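Long-range contact in O-methyltransferase (Coxiella burnetii, PDB 3TR6), which probably transfers methyl groups from S-adenosylmethionine to hydroxyl oxygens of its substrates, and here holds the demethylated cofactor S-adenosyl-L-homocysteine and a nickel ion: residues G72-Y77 against E99-L104. Sequence-based numbering, arbitrary orientation.
Sequences GTFTGY and EKSTAL. With SAH (S-adenosyl-L-homocysteine), chain C.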
# COMPACT_ATOMS: atom_id res chain seq x y z
N GLY A 72 -17.78 4.89 -9.22
CA GLY A 72 -17.47 6.25 -9.62
C GLY A 72 -16.57 6.27 -10.84
O GLY A 72 -15.36 6.42 -10.72
N THR A 73 -17.17 6.13 -12.02
CA THR A 73 -16.41 6.00 -13.26
C THR A 73 -15.75 7.29 -13.71
O THR A 73 -14.59 7.30 -14.10
CB THR A 73 -17.31 5.51 -14.41
OG1 THR A 73 -18.17 4.46 -13.95
CG2 THR A 73 -16.46 5.00 -15.57
N PHE A 74 -16.52 8.38 -13.67
CA PHE A 74 -16.10 9.63 -14.30
C PHE A 74 -15.68 9.33 -15.73
O PHE A 74 -16.44 8.75 -16.50
CB PHE A 74 -14.96 10.28 -13.52
CG PHE A 74 -14.71 11.71 -13.89
CD1 PHE A 74 -15.71 12.46 -14.50
CD2 PHE A 74 -13.49 12.31 -13.63
CE1 PHE A 74 -15.48 13.79 -14.85
CE2 PHE A 74 -13.26 13.63 -13.98
CZ PHE A 74 -14.26 14.37 -14.59
N THR A 75 -14.46 9.70 -16.10
CA THR A 75 -13.95 9.41 -17.44
C THR A 75 -13.15 8.11 -17.45
O THR A 75 -12.44 7.82 -18.41
CB THR A 75 -13.13 10.57 -18.02
OG1 THR A 75 -12.03 10.86 -17.15
CG2 THR A 75 -13.99 11.81 -18.17
N GLY A 76 -13.26 7.34 -16.37
CA GLY A 76 -12.75 5.98 -16.31
C GLY A 76 -11.27 5.77 -16.07
O GLY A 76 -10.72 4.76 -16.49
N TYR A 77 -10.62 6.70 -15.37
CA TYR A 77 -9.19 6.58 -15.11
C TYR A 77 -8.87 5.37 -14.23
O TYR A 77 -8.03 4.54 -14.57
CB TYR A 77 -8.61 7.87 -14.50
CG TYR A 77 -7.10 7.91 -14.50
CD1 TYR A 77 -6.39 8.56 -15.50
CD2 TYR A 77 -6.37 7.28 -13.50
CE1 TYR A 77 -5.01 8.59 -15.51
CE2 TYR A 77 -4.99 7.30 -13.49
CZ TYR A 77 -4.31 7.96 -14.50
OH TYR A 77 -2.93 7.98 -14.48
N GLU A 99 -23.78 10.20 -18.10
CA GLU A 99 -23.62 9.67 -19.44
C GLU A 99 -22.45 10.30 -20.20
O GLU A 99 -21.72 9.62 -20.91
CB GLU A 99 -24.90 9.85 -20.25
CG GLU A 99 -26.13 9.31 -19.57
CD GLU A 99 -27.33 9.26 -20.49
OE1 GLU A 99 -27.20 9.68 -21.66
OE2 GLU A 99 -28.40 8.79 -20.05
N LYS A 100 -22.29 11.61 -20.04
CA LYS A 100 -21.27 12.35 -20.77
C LYS A 100 -19.87 11.81 -20.49
O LYS A 100 -19.12 11.49 -21.41
CB LYS A 100 -21.34 13.84 -20.45
CG LYS A 100 -20.44 14.72 -21.30
CD LYS A 100 -20.34 16.13 -20.73
CE LYS A 100 -19.31 16.97 -21.49
NZ LYS A 100 -18.96 18.23 -20.75
N SER A 101 -19.53 11.69 -19.21
CA SER A 101 -18.20 11.24 -18.82
C SER A 101 -17.95 9.76 -19.12
O SER A 101 -16.86 9.39 -19.56
CB SER A 101 -17.93 11.54 -17.34
OG SER A 101 -18.90 10.93 -16.51
N THR A 102 -18.95 8.92 -18.88
CA THR A 102 -18.80 7.49 -19.11
C THR A 102 -18.66 7.16 -20.59
O THR A 102 -18.05 6.15 -20.95
CB THR A 102 -19.96 6.67 -18.50
OG1 THR A 102 -21.21 7.17 -19.00
CG2 THR A 102 -19.95 6.78 -16.98
N ALA A 103 -19.20 8.02 -21.45
CA ALA A 103 -19.08 7.83 -22.89
C ALA A 103 -17.61 7.94 -23.30
O ALA A 103 -17.13 7.17 -24.13
CB ALA A 103 -19.93 8.84 -23.63
N LEU A 104 -16.91 8.90 -22.72
CA LEU A 104 -15.49 9.06 -22.97
C LEU A 104 -14.72 7.88 -22.38
O LEU A 104 -13.77 7.38 -22.98
CB LEU A 104 -14.98 10.38 -22.38
CG LEU A 104 -13.51 10.70 -22.66
CD1 LEU A 104 -13.24 10.74 -24.15
CD2 LEU A 104 -13.12 12.02 -22.00
N SAH C . -12.56 7.05 -9.97
CA SAH C . -12.92 8.13 -10.84
CB SAH C . -13.43 9.33 -10.05
CG SAH C . -14.90 9.65 -10.17
SD SAH C . -15.48 11.17 -9.44
C SAH C . -11.74 8.54 -11.65
O SAH C . -11.73 9.68 -12.19
OXT SAH C . -10.76 7.77 -11.79
C5' SAH C . -17.17 10.97 -8.88
C4' SAH C . -18.07 10.31 -9.77
O4' SAH C . -19.19 9.75 -9.00
C3' SAH C . -18.67 11.28 -10.71
O3' SAH C . -18.41 10.88 -11.99
C2' SAH C . -20.12 11.24 -10.45
O2' SAH C . -20.82 11.31 -11.63
C1' SAH C . -20.31 9.92 -9.81
N9 SAH C . -21.53 9.76 -9.03
C8 SAH C . -22.13 10.68 -8.26
N7 SAH C . -23.22 10.12 -7.71
C5 SAH C . -23.31 8.84 -8.12
C6 SAH C . -24.22 7.81 -7.88
N6 SAH C . -25.35 8.00 -7.02
N1 SAH C . -24.02 6.62 -8.47
C2 SAH C . -22.97 6.41 -9.28
N3 SAH C . -22.08 7.39 -9.53
C4 SAH C . -22.23 8.60 -8.97
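F74 and S101 meet where the loop 72-77 lies against the first turns of helix 99-111. The CB of S101 approaches CD1 of the F74 ring at 3.7 Å, obliquely to the ring plane, and the same methylene lies close to the carbonyl of F74. Two further aliphatic contacts extend it: CG2 of T75 lies 3.9 Å from CD2 of L104, the two side chains running alongside each other, while T73 and T102 cross at about a right angle, the methine CB of T73 lying 3.9 Å from the CG2 methyl of T102. The same T75 methyl sits over the centre of the F74 ring, 4.1 Å above its plane. CG of F74 is anti to its backbone N (chi1 -165°), which turns the ring beside S101 and under the T75 methyl; F74 also borders the bound SAH, whose CG lies 3.4 Å from F74 CB and whose carboxylate O lies at the ring edge, in plane.

The loop follows strand 67-71, the first of the Rossmann-like methyltransferase sheet, and its sequence GTFTGY corresponds to the glycine-rich cofactor-binding loop of this fold. G72 O accepts a weak hydrogen bond from the amino group of SAH, a 3.0 Å contact between O and N. A type II' turn from T73 to G76, closed by the bond from G76 N to T73 O, leads into helix 77-83.

Around this layer, polar groups are tied to neighbours. D96, which also binds SAH, accepts the backbone N-H of F74 through OD2; T73 OG1 bonds T94 and T75 OG1 bonds T37 of helix 28-40. S101 OG turns back to D98 OD2, its chi1 of 58° setting it between backbone N and carbonyl carbon, and T102 OG1 pairs with D98 O.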